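Local coordinates for crossover junction endodeoxyribonuclease Hjc (Sulfolobus solfataricus, PDB 4TKD), which resolves Holliday junctions formed during genetic recombination, cutting four-way DNA with paired nicks in opposing strands as a magnesium-dependent homodimeric endonuclease, at residues F24-A29 with I43-N48; I51-M56 with R79-S84. All blocks are in the same frame, centred on the assembly; numbering follows the deposited sequence.

How the contacts relate
Both contacts belong to the same mixed sheet of the PD-(D/E)XK nuclease fold: contact 1 joins strand 25-28, at one edge of the sheet within the chain, to strand 43-47, and contact 2 sets the end of helix 68-81 and the start of strand 84-90 against strand 50-58. Strands 43-47 and 50-58 are neighbours, so the two meet, with Ala45 N 2.8 Å from Ile52 O and the Phe24 ring packed on Ile52. Both are buried, contact 2 nearer the chain centre. Contact 1 is antiparallel, larger and almost wholly apolar beyond its backbone ladder. Contact 2 has a single parallel bridge and is smaller and mixed, open to water at Ser84. Each also touches the second subunit.

Contact 1: F24-A29 with I43-N48; sequences FAVVRA and IIALKN
An antiparallel strand pair at one edge of the chain's central sheet joins 25-28 to 43-47. Four backbone bonds make the ladder: Ala25 and Leu46 exchange a pair, Ala25 N to Leu46 O being 2.7 Å, and Val27 and Ile44 another, with Ile44 N to Val27 O 2.9 Å, nearly straight at 174°. Phe24 has CG anti to its carbonyl carbon (chi1 -76°), which lays the ring across Lys47 at about a right angle. Lys47 CB sits over one ring face, 3.8 Å from the centroid in a CH-pi contact, while Phe24 CD2 meets Ala45 CB at 3.7 Å. An alanine at Phe24 would remove this ring and would probably loosen the packing over Ala45 and the lysine methylene. On the sheet face that bears Ala45, Val26 CG1 touches Ile43 CG2 at 3.6 Å; on the opposite sheet face Val27 CG1 lies beside Ile44 CB. Lys47 NZ runs on to a hydrogen bond with Lys22 O. Helix 10-21 covers Val26 and Ile43, the latter beside Glu12 of the inferred magnesium site; strand 50-58 continues the sheet beyond 43-47, and the second subunit packs on Val27, Ile44 and Leu46.

Contact 2: I51-M56 with R79-S84; sequences IILIEM and RKSGGS
Leu53, pointing at the chain that leaves helix 68-81, and Ile51, flanking it, form the close-packed side of this contact. Ile51 CD1 reaches Ser81 O at 3.3 Å, and Ile51 CB rests 3.7 Å from Gly83 CA, with CG2 beside it. A CB on Gly83 at this backbone position would clash with Ile51 CG2 and sit tight on Leu53 CD1, so the bare CA lets the backbones come this near. Gly82, the first residue past the helix, leaves helical geometry with a positive phi (81°). Ser81 OG lies 3.7 Å from Leu53 CD1 and bonds back to Phe77 O, which gives this buried hydroxyl a partner in its own helix. The parallel bridge of Ile52 with Ser84 uses two bonds: Leu53 N meets Ser84 O at 2.9 Å, nearly along the C=O axis, whereas Ser84 N approaches Ile51 O at 2.9 Å from above the carbonyl plane. The looser side is partly exposed: one water donates to Ile51 O (2.8 Å) and also bonds Ser84 OG. Ile51 O thus accepts from both an amide and a water; the join of 84-90 to 50-58, the strand carrying Glu55 of the inferred magnesium site, rests mainly on backbone bonds, with apolar packing on one side and water on the other.

Contact 1: F24-A29 with I43-N48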
ATOM      1  N   PHE C  24      18.429 -10.594  -3.101  1.00 41.97           N
ATOM      2  CA  PHE C  24      18.278  -9.144  -2.975  1.00 40.01           C
ATOM      3  C   PHE C  24      19.615  -8.435  -3.075  1.00 41.71           C
ATOM      4  O   PHE C  24      20.615  -8.941  -2.561  1.00 40.74           O
ATOM      5  CB  PHE C  24      17.630  -8.767  -1.615  1.00 40.48           C
ATOM      6  CG  PHE C  24      16.139  -8.988  -1.489  1.00 40.93           C
ATOM      7  CD1 PHE C  24      15.623 -10.253  -1.257  1.00 43.26           C
ATOM      8  CD2 PHE C  24      15.254  -7.925  -1.574  1.00 42.32           C
ATOM      9  CE1 PHE C  24      14.247 -10.454  -1.132  1.00 43.24           C
ATOM     10  CE2 PHE C  24      13.874  -8.132  -1.481  1.00 44.54           C
ATOM     11  CZ  PHE C  24      13.379  -9.398  -1.261  1.00 42.80           C
ATOM     12  N   ALA C  25      19.604  -7.223  -3.681  1.00 37.28           N
ATOM     13  CA  ALA C  25      20.722  -6.275  -3.738  1.00 37.11           C
ATOM     14  C   ALA C  25      20.486  -5.468  -2.462  1.00 41.86           C
ATOM     15  O   ALA C  25      19.409  -4.880  -2.286  1.00 42.39           O
ATOM     16  CB  ALA C  25      20.615  -5.368  -4.963  1.00 37.64           C
ATOM     17  N   VAL C  26      21.417  -5.576  -1.509  1.00 37.74           N
ATOM     18  CA  VAL C  26      21.249  -4.985  -0.184  1.00 38.81           C
ATOM     19  C   VAL C  26      22.338  -3.977   0.129  1.00 44.11           C
ATOM     20  O   VAL C  26      23.524  -4.233  -0.101  1.00 43.48           O
ATOM     21  CB  VAL C  26      21.127  -6.058   0.945  1.00 43.07           C
ATOM     22  CG1 VAL C  26      20.708  -5.431   2.267  1.00 43.67           C
ATOM     23  CG2 VAL C  26      20.165  -7.179   0.566  1.00 42.70           C
ATOM     24  N   VAL C  27      21.915  -2.844   0.705  1.00 40.45           N
ATOM     25  CA  VAL C  27      22.791  -1.765   1.115  1.00 40.86           C
ATOM     26  C   VAL C  27      22.432  -1.321   2.538  1.00 42.49           C
ATOM     27  O   VAL C  27      21.264  -1.333   2.918  1.00 41.04           O
ATOM     28  CB  VAL C  27      22.805  -0.598   0.068  1.00 45.59           C
ATOM     29  CG1 VAL C  27      21.500   0.178   0.046  1.00 44.69           C
ATOM     30  CG2 VAL C  27      23.966   0.342   0.288  1.00 46.29           C
ATOM     31  N   ARG C  28      23.447  -0.917   3.305  1.00 38.90           N
ATOM     32  CA  ARG C  28      23.285  -0.387   4.648  1.00 38.38           C
ATOM     33  C   ARG C  28      23.255   1.146   4.562  1.00 43.99           C
ATOM     34  O   ARG C  28      23.682   1.730   3.560  1.00 44.87           O
ATOM     35  CB  ARG C  28      24.438  -0.848   5.537  1.00 38.27           C
ATOM     36  CG  ARG C  28      24.305  -2.295   6.010  1.00 48.62           C
ATOM     37  CD  ARG C  28      25.625  -2.803   6.568  1.00 63.57           C
ATOM     38  NE  ARG C  28      25.549  -3.097   8.002  1.00 74.56           N
ATOM     39  CZ  ARG C  28      25.881  -4.263   8.554  1.00 79.90           C
ATOM     40  NH1 ARG C  28      26.322  -5.263   7.798  1.00 53.20           N
ATOM     41  NH2 ARG C  28      25.782  -4.434   9.866  1.00 69.20           N
ATOM     42  N   ALA C  29      22.756   1.810   5.587  1.00 39.58           N
ATOM     43  CA  ALA C  29      22.773   3.262   5.519  1.00 39.98           C
ATOM     44  C   ALA C  29      24.153   3.755   5.991  1.00 46.14           C
ATOM     45  O   ALA C  29      24.716   3.169   6.919  1.00 43.73           O
ATOM     46  CB  ALA C  29      21.680   3.845   6.382  1.00 40.23           C
ATOM     47  N   ILE C  43      18.591  -0.476   6.468  1.00 31.67           N
ATOM     48  CA  ILE C  43      18.761  -1.482   5.434  1.00 30.83           C
ATOM     49  C   ILE C  43      17.812  -1.187   4.301  1.00 34.50           C
ATOM     50  O   ILE C  43      16.604  -0.982   4.523  1.00 34.04           O
ATOM     51  CB  ILE C  43      18.525  -2.915   5.985  1.00 34.39           C
ATOM     52  CG1 ILE C  43      19.479  -3.274   7.154  1.00 34.48           C
ATOM     53  CG2 ILE C  43      18.604  -3.965   4.856  1.00 35.71           C
ATOM     54  CD1 ILE C  43      19.032  -4.514   7.995  1.00 36.59           C
ATOM     55  N   ILE C  44      18.364  -1.180   3.083  1.00 29.27           N
ATOM     56  CA  ILE C  44      17.597  -1.017   1.869  1.00 29.24           C
ATOM     57  C   ILE C  44      17.867  -2.274   1.069  1.00 33.33           C
ATOM     58  O   ILE C  44      19.018  -2.566   0.754  1.00 33.31           O
ATOM     59  CB  ILE C  44      17.946   0.279   1.090  1.00 31.16           C
ATOM     60  CG1 ILE C  44      17.560   1.509   1.904  1.00 31.02           C
ATOM     61  CG2 ILE C  44      17.249   0.308  -0.278  1.00 29.47           C
ATOM     62  CD1 ILE C  44      18.322   2.755   1.514  1.00 34.68           C
ATOM     63  N   ALA C  45      16.820  -3.043   0.795  1.00 29.58           N
ATOM     64  CA  ALA C  45      16.946  -4.277   0.034  1.00 28.89           C
ATOM     65  C   ALA C  45      16.100  -4.177  -1.217  1.00 31.81           C
ATOM     66  O   ALA C  45      14.942  -3.774  -1.159  1.00 30.35           O
ATOM     67  CB  ALA C  45      16.530  -5.468   0.878  1.00 29.56           C
ATOM     68  N   LEU C  46      16.703  -4.490  -2.351  1.00 30.23           N
ATOM     69  CA  LEU C  46      16.044  -4.366  -3.642  1.00 31.43           C
ATOM     70  C   LEU C  46      16.107  -5.664  -4.429  1.00 36.62           C
ATOM     71  O   LEU C  46      17.160  -6.306  -4.480  1.00 35.36           O
ATOM     72  CB  LEU C  46      16.699  -3.246  -4.478  1.00 31.38           C
ATOM     73  CG  LEU C  46      17.076  -1.943  -3.777  1.00 34.89           C
ATOM     74  CD1 LEU C  46      18.083  -1.129  -4.640  1.00 33.63           C
ATOM     75  CD2 LEU C  46      15.810  -1.132  -3.374  1.00 32.65           C
ATOM     76  N   LYS C  47      14.992  -6.034  -5.059  1.00 34.54           N
ATOM     77  CA  LYS C  47      14.925  -7.229  -5.892  1.00 35.35           C
ATOM     78  C   LYS C  47      13.920  -7.003  -6.991  1.00 40.07           C
ATOM     79  O   LYS C  47      12.733  -6.904  -6.716  1.00 38.93           O
ATOM     80  CB  LYS C  47      14.572  -8.484  -5.068  1.00 38.38           C
ATOM     81  CG  LYS C  47      14.786  -9.774  -5.841  1.00 50.66           C
ATOM     82  CD  LYS C  47      14.375 -10.999  -5.051  1.00 63.67           C
ATOM     83  CE  LYS C  47      14.515 -12.235  -5.902  1.00 75.26           C
ATOM     84  NZ  LYS C  47      14.298 -13.477  -5.123  1.00 83.24           N
ATOM     85  N   ASN C  48      14.415  -6.904  -8.228  1.00 38.77           N
ATOM     86  CA  ASN C  48      13.627  -6.712  -9.432  1.00 39.41           C
ATOM     87  C   ASN C  48      12.405  -5.810  -9.245  1.00 42.49           C
ATOM     88  O   ASN C  48      11.250  -6.248  -9.388  1.00 43.62           O
ATOM     89  CB  ASN C  48      13.285  -8.057 -10.071  1.00 44.32           C
ATOM     90  CG  ASN C  48      12.957  -7.942 -11.538  1.00 73.21           C
ATOM     91  OD1 ASN C  48      13.546  -7.133 -12.283  1.00 63.09           O
ATOM     92  ND2 ASN C  48      12.003  -8.756 -11.980  1.00 66.42           N
TER

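Contact 2: I51-M56 with R79-S84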
ATOM      1  N   ILE C  51      11.105  -2.945  -3.333  1.00 31.13           N
ATOM      2  CA  ILE C  51      11.849  -2.151  -2.357  1.00 29.14           C
ATOM      3  C   ILE C  51      11.382  -2.483  -0.951  1.00 30.31           C
ATOM      4  O   ILE C  51      10.207  -2.323  -0.626  1.00 28.44           O
ATOM      5  CB  ILE C  51      11.763  -0.621  -2.667  1.00 32.17           C
ATOM      6  CG1 ILE C  51      12.173  -0.305  -4.139  1.00 31.96           C
ATOM      7  CG2 ILE C  51      12.627   0.195  -1.669  1.00 33.83           C
ATOM      8  CD1 ILE C  51      11.604   0.982  -4.725  1.00 33.62           C
ATOM      9  N   ILE C  52      12.326  -2.942  -0.118  1.00 26.29           N
ATOM     10  CA  ILE C  52      12.105  -3.273   1.295  1.00 26.04           C
ATOM     11  C   ILE C  52      13.067  -2.424   2.080  1.00 28.39           C
ATOM     12  O   ILE C  52      14.249  -2.331   1.730  1.00 26.63           O
ATOM     13  CB  ILE C  52      12.282  -4.782   1.596  1.00 28.66           C
ATOM     14  CG1 ILE C  52      11.205  -5.616   0.877  1.00 27.01           C
ATOM     15  CG2 ILE C  52      12.412  -5.078   3.142  1.00 29.83           C
ATOM     16  CD1 ILE C  52      11.533  -6.995   0.776  1.00 34.08           C
ATOM     17  N   LEU C  53      12.542  -1.766   3.096  1.00 24.81           N
ATOM     18  CA  LEU C  53      13.263  -0.817   3.933  1.00 24.29           C
ATOM     19  C   LEU C  53      13.136  -1.258   5.380  1.00 28.09           C
ATOM     20  O   LEU C  53      12.028  -1.479   5.849  1.00 25.66           O
ATOM     21  CB  LEU C  53      12.681   0.617   3.742  1.00 23.40           C
ATOM     22  CG  LEU C  53      12.559   1.116   2.296  1.00 26.32           C
ATOM     23  CD1 LEU C  53      11.714   2.340   2.213  1.00 24.15           C
ATOM     24  CD2 LEU C  53      13.918   1.365   1.690  1.00 26.06           C
ATOM     25  N   ILE C  54      14.261  -1.373   6.079  1.00 26.03           N
ATOM     26  CA  ILE C  54      14.247  -1.830   7.468  1.00 26.23           C
ATOM     27  C   ILE C  54      14.969  -0.860   8.388  1.00 32.69           C
ATOM     28  O   ILE C  54      16.131  -0.536   8.149  1.00 34.33           O
ATOM     29  CB  ILE C  54      14.835  -3.287   7.551  1.00 29.40           C
ATOM     30  CG1 ILE C  54      14.003  -4.287   6.705  1.00 29.97           C
ATOM     31  CG2 ILE C  54      14.933  -3.773   9.004  1.00 30.43           C
ATOM     32  CD1 ILE C  54      14.772  -5.466   6.187  1.00 40.64           C
ATOM     33  N   GLU C  55      14.283  -0.418   9.448  1.00 30.11           N
ATOM     34  CA  GLU C  55      14.846   0.434  10.488  1.00 30.95           C
ATOM     35  C   GLU C  55      15.077  -0.435  11.729  1.00 39.18           C
ATOM     36  O   GLU C  55      14.128  -1.037  12.237  1.00 38.31           O
ATOM     37  CB  GLU C  55      13.937   1.646  10.802  1.00 31.72           C
ATOM     38  CG  GLU C  55      14.627   2.722  11.643  1.00 35.72           C
ATOM     39  CD  GLU C  55      15.749   3.516  11.003  1.00 53.42           C
ATOM     40  OE1 GLU C  55      16.127   3.240   9.841  1.00 29.81           O
ATOM     41  OE2 GLU C  55      16.246   4.444  11.671  1.00 54.66           O
ATOM     42  N   MET C  56      16.344  -0.559  12.165  1.00 39.55           N
ATOM     43  CA  MET C  56      16.721  -1.381  13.315  1.00 41.07           C
ATOM     44  C   MET C  56      16.423  -0.643  14.582  1.00 47.10           C
ATOM     45  O   MET C  56      16.801   0.531  14.712  1.00 48.45           O
ATOM     46  CB  MET C  56      18.212  -1.749  13.297  1.00 43.95           C
ATOM     47  CG  MET C  56      18.654  -2.642  12.143  1.00 47.92           C
ATOM     48  SD  MET C  56      17.654  -4.136  11.869  1.00 53.13           S
ATOM     49  CE  MET C  56      17.901  -5.024  13.426  1.00 49.42           C
ATOM     50  N   ARG C  79       7.552   6.529   1.464  1.00 26.34           N
ATOM     51  CA  ARG C  79       6.461   7.040   0.641  1.00 27.01           C
ATOM     52  C   ARG C  79       6.969   7.448  -0.763  1.00 31.58           C
ATOM     53  O   ARG C  79       6.353   7.088  -1.778  1.00 31.19           O
ATOM     54  CB  ARG C  79       5.764   8.216   1.334  1.00 29.19           C
ATOM     55  CG  ARG C  79       4.588   8.792   0.529  1.00 35.94           C
ATOM     56  CD  ARG C  79       4.041  10.124   1.060  1.00 28.99           C
ATOM     57  NE  ARG C  79       5.044  11.197   1.112  1.00 36.69           N
ATOM     58  CZ  ARG C  79       5.467  11.898   0.065  1.00 42.20           C
ATOM     59  NH1 ARG C  79       4.986  11.651  -1.147  1.00 37.01           N
ATOM     60  NH2 ARG C  79       6.385  12.840   0.220  1.00 24.52           N
ATOM     61  N   LYS C  80       8.064   8.212  -0.810  1.00 28.19           N
ATOM     62  CA  LYS C  80       8.680   8.684  -2.068  1.00 27.81           C
ATOM     63  C   LYS C  80       9.215   7.545  -2.901  1.00 32.20           C
ATOM     64  O   LYS C  80       9.006   7.519  -4.112  1.00 32.43           O
ATOM     65  CB  LYS C  80       9.794   9.694  -1.791  1.00 28.56           C
ATOM     66  CG  LYS C  80       9.261  11.053  -1.342  1.00 23.67           C
ATOM     67  CD  LYS C  80      10.389  11.905  -0.850  1.00 32.15           C
ATOM     68  CE  LYS C  80       9.893  13.277  -0.498  1.00 44.89           C
ATOM     69  NZ  LYS C  80      10.921  14.024   0.258  1.00 56.80           N
ATOM     70  N   SER C  81       9.889   6.586  -2.257  1.00 30.67           N
ATOM     71  CA  SER C  81      10.474   5.418  -2.931  1.00 30.45           C
ATOM     72  C   SER C  81       9.436   4.413  -3.431  1.00 34.83           C
ATOM     73  O   SER C  81       9.714   3.685  -4.373  1.00 34.83           O
ATOM     74  CB  SER C  81      11.450   4.708  -1.994  1.00 31.30           C
ATOM     75  OG  SER C  81      10.750   4.118  -0.911  1.00 35.13           O
ATOM     76  N   GLY C  82       8.295   4.335  -2.754  1.00 31.81           N
ATOM     77  CA  GLY C  82       7.259   3.350  -3.034  1.00 31.92           C
ATOM     78  C   GLY C  82       7.601   2.021  -2.388  1.00 36.40           C
ATOM     79  O   GLY C  82       7.037   0.990  -2.763  1.00 38.23           O
ATOM     80  N   GLY C  83       8.514   2.054  -1.409  1.00 29.87           N
ATOM     81  CA  GLY C  83       8.984   0.879  -0.688  1.00 27.90           C
ATOM     82  C   GLY C  83       8.153   0.498   0.518  1.00 28.54           C
ATOM     83  O   GLY C  83       7.310   1.271   0.974  1.00 27.70           O
ATOM     84  N   SER C  84       8.379  -0.716   1.038  1.00 25.83           N
ATOM     85  CA  SER C  84       7.654  -1.200   2.209  1.00 25.67           C
ATOM     86  C   SER C  84       8.580  -1.025   3.412  1.00 30.05           C
ATOM     87  O   SER C  84       9.714  -1.508   3.379  1.00 28.59           O
ATOM     88  CB  SER C  84       7.253  -2.654   2.017  1.00 28.98           C
ATOM     89  OG  SER C  84       6.396  -2.795   0.893  1.00 37.30           O
TER
HETATM   90  O   HOH W   1       7.829  -3.045  -1.958  1.00 37.13           O